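IPT/TIG domain-containing protein (Bacteroides thetaiotaomicron, PDB 3TC9) is of unknown enzymatic activity but probably serves as an auxiliary nutrient-binding protein, joining an immunoglobulin-like IPT/TIG domain to a six-bladed beta-propeller. Local coordinates at residues Thr196-Asn201 / Gly225-Ala231; Asn202-Tyr208 / Thr220-Gln226. One frame throughout, in Å; residues are numbered along the deposited sequence. Where two conformers were deposited one is given.

How the interactions relate
Both interactions sit at one end of the same propeller blade, and their centres lie about 7 Å apart. Interaction 2 is the open end of the hairpin formed by the two outer strands, 205-211 and 219-224. Interaction 1 follows the chain onward, where 225-231 runs inward across the end of strand 192-197 to the next blade. Gly225 and Gln226 belong to both. Interaction 1 has more buried residues and relies on a carboxylate, side-chain amides and a bridging water. Interaction 2 has more exposed residues and is mostly backbone pairing with two bulges. The contacts are tied together where Asn207 meets Thr196, and where the backbones of Asn197 and Asn206 bond.

Interaction 1. Residues Thr196-Asn201 / Gly225-Ala231; sequences TNDQNN and GQNCNGA
Asp198 OD2 is gripped by more than one group. Asn229 ND2 donates to it at 2.9 Å, coming from above the carboxylate plane, while OD2 lies nearly in the plane of the amide. Arg182 adds a salt bridge to the same oxygen. Asn229 OD1 is held in turn by Asn243 of the next blade. A water joins Asp198 OD1 to Asn229 ND2. With an alanine here, Arg182 would probably lose its counter-charge and Asn229 ND2 its carboxylate acceptor. Further along, Asn227 N bonds Gln199 O at 2.8 Å and is nearly straight at 169°. The Gln199 side chain folds back so that its amide OE1 accepts from Asn201 N, and its NE2 donates to Asn201 O, both at 2.8 Å. Between the backbones another water accepts from Gln199 N and from Cys228 N, the latter at 2.9 Å. At the inner end, with OG1 turned beside the backbone N (chi1 -59°), Thr196 CG2 stands opposite N and touches Cys228 SG at 3.5 Å. This is the blade-to-blade crossing of a beta-propeller: 225-231 leaves the outermost strand, 219-224, and passes the end of strand 192-197 to reach strand 231-233, the innermost of the next blade.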
loop_
_atom_site.group_PDB
_atom_site.type_symbol
_atom_site.label_atom_id
_atom_site.label_comp_id
_atom_site.label_asym_id
_atom_site.label_seq_id
_atom_site.Cartn_x
_atom_site.Cartn_y
_atom_site.Cartn_z
ATOM N N THR B 196 7.668 -31.847 -4.249
ATOM C CA THR B 196 9.063 -32.294 -4.292
ATOM C C THR B 196 9.414 -33.173 -3.081
ATOM O O THR B 196 9.209 -32.752 -1.933
ATOM C CB THR B 196 9.985 -31.083 -4.387
ATOM O OG1 THR B 196 9.635 -30.361 -5.567
ATOM C CG2 THR B 196 11.438 -31.467 -4.455
ATOM N N ASN B 197 9.967 -34.380 -3.351
ATOM C CA ASN B 197 10.353 -35.366 -2.345
ATOM C C ASN B 197 11.882 -35.509 -2.242
ATOM O O ASN B 197 12.572 -35.698 -3.246
ATOM C CB ASN B 197 9.706 -36.729 -2.644
ATOM C CG ASN B 197 9.568 -37.612 -1.438
ATOM O OD1 ASN B 197 9.125 -37.194 -0.355
ATOM N ND2 ASN B 197 9.923 -38.863 -1.599
ATOM N N ASP B 198 12.403 -35.397 -1.014
ATOM C CA ASP B 198 13.842 -35.508 -0.732
ATOM C C ASP B 198 14.169 -36.948 -0.326
ATOM O O ASP B 198 13.915 -37.337 0.817
ATOM C CB ASP B 198 14.254 -34.497 0.376
ATOM C CG ASP B 198 15.744 -34.251 0.575
ATOM O OD1 ASP B 198 16.568 -35.074 0.069
ATOM O OD2 ASP B 198 16.094 -33.264 1.274
ATOM N N GLN B 199 14.704 -37.742 -1.270
ATOM C CA GLN B 199 15.037 -39.149 -1.008
ATOM C C GLN B 199 16.344 -39.538 -1.726
ATOM O O GLN B 199 16.653 -38.960 -2.765
ATOM C CB GLN B 199 13.849 -40.071 -1.361
ATOM C CG GLN B 199 13.307 -39.942 -2.783
ATOM C CD GLN B 199 14.146 -40.723 -3.749
ATOM O OE1 GLN B 199 14.671 -41.789 -3.421
ATOM N NE2 GLN B 199 14.324 -40.198 -4.950
ATOM N N ASN B 200 17.116 -40.493 -1.155
ATOM C CA ASN B 200 18.461 -40.890 -1.609
ATOM C C ASN B 200 18.566 -41.804 -2.849
ATOM O O ASN B 200 19.688 -42.041 -3.283
ATOM C CB ASN B 200 19.250 -41.556 -0.465
ATOM C CG ASN B 200 18.624 -42.785 0.176
ATOM O OD1 ASN B 200 17.869 -43.558 -0.439
ATOM N ND2 ASN B 200 18.948 -42.986 1.449
ATOM N N ASN B 201 17.457 -42.319 -3.404
ATOM C CA ASN B 201 17.530 -43.209 -4.574
ATOM C C ASN B 201 17.378 -42.408 -5.870
ATOM O O ASN B 201 16.333 -41.802 -6.098
ATOM C CB ASN B 201 16.473 -44.310 -4.479
ATOM C CG ASN B 201 16.636 -45.468 -5.434
ATOM O OD1 ASN B 201 16.886 -45.313 -6.638
ATOM N ND2 ASN B 201 16.419 -46.667 -4.919
ATOM N N GLY B 225 15.073 -38.545 -9.380
ATOM C CA GLY B 225 16.338 -37.998 -8.911
ATOM C C GLY B 225 16.539 -38.061 -7.415
ATOM O O GLY B 225 15.582 -37.944 -6.641
ATOM N N GLN B 226 17.793 -38.223 -6.995
ATOM C CA GLN B 226 18.111 -38.296 -5.570
ATOM C C GLN B 226 18.407 -36.912 -4.962
ATOM O O GLN B 226 18.815 -35.975 -5.658
ATOM C CB GLN B 226 19.295 -39.245 -5.311
ATOM C CG GLN B 226 20.589 -38.822 -6.006
ATOM C CD GLN B 226 21.751 -39.731 -5.709
ATOM O OE1 GLN B 226 21.820 -40.410 -4.664
ATOM N NE2 GLN B 226 22.719 -39.713 -6.607
ATOM N N ASN B 227 18.154 -36.819 -3.650
ATOM C CA ASN B 227 18.425 -35.740 -2.705
ATOM C C ASN B 227 18.049 -34.334 -3.228
ATOM O O ASN B 227 18.844 -33.385 -3.182
ATOM C CB ASN B 227 19.903 -35.818 -2.264
ATOM C CG ASN B 227 20.273 -37.187 -1.708
ATOM O OD1 ASN B 227 19.610 -37.745 -0.824
ATOM N ND2 ASN B 227 21.306 -37.781 -2.249
ATOM N N CYS B 228 16.807 -34.211 -3.677
ATOM C CA CYS B 228 16.252 -32.957 -4.147
ATOM C C CYS B 228 15.645 -32.229 -2.947
ATOM O O CYS B 228 14.779 -32.787 -2.268
ATOM C CB CYS B 228 15.223 -33.214 -5.238
ATOM S SG CYS B 228 14.550 -31.716 -5.981
ATOM N N ASN B 229 16.095 -30.989 -2.682
ATOM C CA ASN B 229 15.636 -30.219 -1.517
ATOM C C ASN B 229 14.570 -29.184 -1.869
ATOM O O ASN B 229 14.201 -28.366 -1.032
ATOM C CB ASN B 229 16.827 -29.529 -0.831
ATOM C CG ASN B 229 18.061 -30.393 -0.759
ATOM O OD1 ASN B 229 19.069 -30.079 -1.361
ATOM N ND2 ASN B 229 17.973 -31.544 -0.112
ATOM N N GLY B 230 14.049 -29.242 -3.081
ATOM C CA GLY B 230 13.005 -28.327 -3.497
ATOM C C GLY B 230 13.013 -28.029 -4.970
ATOM O O GLY B 230 14.047 -28.141 -5.633
ATOM N N ALA B 231 11.842 -27.639 -5.482
ATOM C CA ALA B 231 11.647 -27.257 -6.871
ATOM C C ALA B 231 10.819 -25.973 -6.916
ATOM O O ALA B 231 10.133 -25.639 -5.937
ATOM C CB ALA B 231 10.976 -28.375 -7.656
HETATM O O HOH W 1 15.073 -36.554 -4.059
HETATM O O HOH W 2 19.289 -34.149 0.814
#

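Interaction 2. Residues Asn202-Tyr208 / Thr220-Gln226; sequences NDRPNNY and TELTKGQ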
loop_
_atom_site.group_PDB
_atom_site.type_symbol
_atom_site.label_atom_id
_atom_site.label_comp_id
_atom_site.label_asym_id
_atom_site.label_seq_id
_atom_site.Cartn_x
_atom_site.Cartn_y
_atom_site.Cartn_z
ATOM N N ASN B 202 18.401 -42.445 -6.740
ATOM C CA ASN B 202 18.402 -41.705 -8.003
ATOM C C ASN B 202 17.403 -42.258 -9.044
ATOM O O ASN B 202 17.118 -41.562 -10.028
ATOM C CB ASN B 202 19.806 -41.647 -8.601
ATOM C CG ASN B 202 19.983 -40.501 -9.567
ATOM O OD1 ASN B 202 19.798 -39.321 -9.226
ATOM N ND2 ASN B 202 20.311 -40.826 -10.807
ATOM N N ASP B 203 16.845 -43.467 -8.817
ATOM C CA ASP B 203 15.884 -44.079 -9.742
ATOM C C ASP B 203 14.431 -43.880 -9.277
ATOM O O ASP B 203 13.498 -44.269 -9.992
ATOM C CB ASP B 203 16.195 -45.571 -9.943
ATOM C CG ASP B 203 17.536 -45.809 -10.622
ATOM O OD1 ASP B 203 17.700 -45.369 -11.790
ATOM O OD2 ASP B 203 18.432 -46.418 -9.978
ATOM N N ARG B 204 14.254 -43.266 -8.089
ATOM C CA ARG B 204 12.937 -42.980 -7.524
ATOM C C ARG B 204 12.577 -41.487 -7.781
ATOM O O ARG B 204 13.476 -40.681 -8.041
ATOM C CB ARG B 204 12.878 -43.376 -6.034
ATOM C CG ARG B 204 12.776 -44.898 -5.844
ATOM C CD ARG B 204 12.171 -45.301 -4.513
ATOM N NE ARG B 204 13.178 -45.818 -3.586
ATOM C CZ ARG B 204 12.903 -46.453 -2.451
ATOM N NH1 ARG B 204 11.643 -46.672 -2.092
ATOM N NH2 ARG B 204 13.885 -46.879 -1.667
ATOM N N PRO B 205 11.277 -41.087 -7.810
ATOM C CA PRO B 205 10.976 -39.678 -8.146
ATOM C C PRO B 205 11.370 -38.616 -7.102
ATOM O O PRO B 205 11.352 -38.847 -5.879
ATOM C CB PRO B 205 9.451 -39.658 -8.343
ATOM C CG PRO B 205 9.012 -41.091 -8.357
ATOM C CD PRO B 205 10.029 -41.851 -7.577
ATOM N N ASN B 206 11.715 -37.414 -7.621
ATOM C CA ASN B 206 12.006 -36.236 -6.799
ATOM C C ASN B 206 10.839 -35.280 -6.922
ATOM O O ASN B 206 10.485 -34.663 -5.938
ATOM C CB ASN B 206 13.347 -35.548 -7.146
ATOM C CG ASN B 206 13.631 -35.226 -8.612
ATOM O OD1 ASN B 206 12.775 -35.348 -9.499
ATOM N ND2 ASN B 206 14.864 -34.794 -8.902
ATOM N N ASN B 207 10.202 -35.208 -8.105
ATOM C CA ASN B 207 9.080 -34.307 -8.363
ATOM C C ASN B 207 7.839 -35.061 -8.801
ATOM O O ASN B 207 7.879 -35.894 -9.700
ATOM C CB ASN B 207 9.464 -33.246 -9.408
ATOM C CG ASN B 207 10.543 -32.322 -8.900
ATOM O OD1 ASN B 207 10.395 -31.683 -7.853
ATOM N ND2 ASN B 207 11.671 -32.268 -9.589
ATOM N N TYR B 208 6.746 -34.783 -8.110
ATOM C CA TYR B 208 5.423 -35.350 -8.323
ATOM C C TYR B 208 4.485 -34.249 -8.748
ATOM O O TYR B 208 4.651 -33.109 -8.318
ATOM C CB TYR B 208 4.890 -36.022 -7.036
ATOM C CG TYR B 208 5.683 -37.223 -6.573
ATOM C CD1 TYR B 208 6.760 -37.078 -5.699
ATOM C CD2 TYR B 208 5.339 -38.509 -6.977
ATOM C CE1 TYR B 208 7.482 -38.182 -5.253
ATOM C CE2 TYR B 208 6.052 -39.622 -6.535
ATOM C CZ TYR B 208 7.126 -39.454 -5.675
ATOM O OH TYR B 208 7.856 -40.537 -5.254
ATOM N N THR B 220 1.201 -38.333 -9.902
ATOM C CA THR B 220 1.948 -38.776 -11.078
ATOM C C THR B 220 3.369 -38.262 -10.907
ATOM O O THR B 220 3.574 -37.179 -10.364
ATOM C CB THR B 220 1.286 -38.306 -12.393
ATOM O OG1 THR B 220 -0.108 -38.598 -12.362
ATOM C CG2 THR B 220 1.904 -38.948 -13.639
ATOM N N GLU B 221 4.343 -39.053 -11.333
ATOM C CA GLU B 221 5.756 -38.712 -11.282
ATOM C C GLU B 221 6.048 -37.739 -12.432
ATOM O O GLU B 221 5.490 -37.902 -13.517
ATOM C CB GLU B 221 6.561 -40.021 -11.386
ATOM C CG GLU B 221 8.037 -39.917 -11.715
ATOM C CD GLU B 221 8.582 -41.192 -12.333
ATOM O OE1 GLU B 221 8.354 -42.286 -11.762
ATOM O OE2 GLU B 221 9.207 -41.096 -13.415
ATOM N N LEU B 222 6.879 -36.706 -12.182
ATOM C CA LEU B 222 7.258 -35.716 -13.196
ATOM C C LEU B 222 8.721 -35.937 -13.624
ATOM O O LEU B 222 9.013 -35.978 -14.822
ATOM C CB LEU B 222 7.024 -34.284 -12.673
ATOM C CG LEU B 222 7.249 -33.137 -13.645
ATOM C CD1 LEU B 222 6.139 -33.048 -14.682
ATOM C CD2 LEU B 222 7.350 -31.851 -12.902
ATOM N N THR B 223 9.621 -36.075 -12.634
ATOM C CA THR B 223 11.058 -36.343 -12.804
ATOM C C THR B 223 11.499 -37.325 -11.697
ATOM O O THR B 223 10.827 -37.456 -10.670
ATOM C CB THR B 223 11.938 -35.031 -12.809
ATOM O OG1 THR B 223 11.875 -34.368 -11.543
ATOM C CG2 THR B 223 11.573 -34.055 -13.906
ATOM N N LYS B 224 12.625 -38.006 -11.934
ATOM C CA LYS B 224 13.306 -38.925 -11.026
ATOM C C LYS B 224 14.627 -38.280 -10.605
ATOM O O LYS B 224 15.228 -37.549 -11.408
ATOM C CB LYS B 224 13.570 -40.285 -11.718
ATOM C CG LYS B 224 12.331 -41.149 -11.904
ATOM C CD LYS B 224 12.613 -42.395 -12.739
ATOM C CE LYS B 224 12.255 -42.202 -14.196
ATOM N NZ LYS B 224 12.453 -43.441 -14.993
ATOM N N GLY B 225 15.073 -38.545 -9.380
ATOM C CA GLY B 225 16.338 -37.998 -8.911
ATOM C C GLY B 225 16.539 -38.061 -7.415
ATOM O O GLY B 225 15.582 -37.944 -6.641
ATOM N N GLN B 226 17.793 -38.223 -6.995
ATOM C CA GLN B 226 18.111 -38.296 -5.570
ATOM C C GLN B 226 18.407 -36.912 -4.962
ATOM O O GLN B 226 18.815 -35.975 -5.658
ATOM C CB GLN B 226 19.295 -39.245 -5.311
ATOM C CG GLN B 226 20.589 -38.822 -6.006
ATOM C CD GLN B 226 21.751 -39.731 -5.709
ATOM O OE1 GLN B 226 21.820 -40.410 -4.664
ATOM N NE2 GLN B 226 22.719 -39.713 -6.607
#
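Asn207 and Thr223 lie side by side and point the same way. Asn207 ND2 donates to Thr223 OG1 at 2.9 Å, and the hydroxyl oxygen lies close to the amide plane. On the other side of the pairing the Pro205 ring lies across the Glu221 chain, with CB 3.7 Å from Glu221 CG. Glu221 reaches it because its CG stands opposite its own N (chi1 164°). The backbones beneath form an irregular ladder. Thr223 O takes Asn206 N at 3.2 Å and, weakly, Asn207 N. Asn207 O takes Leu222 N at 2.8 Å and, weakly, Thr223 N. These forked pairings mark two beta bulges in the antiparallel hairpin of strands 205-211 and 219-224, the outer half of a four-stranded propeller blade. Past the strand end, Gly225 N bonds Arg204 O at 3.0 Å. Asn202 OD1 then accepts Gln226 N at 3.2 Å. The aliphatic part of Lys224 runs by the turn, its CD 3.4 Å from Asp203 O. Farther out, Asn207 OD1 bonds Thr196 OG1 in the neighbouring strand, which fixes the rotation of the amide. Leu222 packs on Ile194 and on Leu240 and Tyr253 of the next blade.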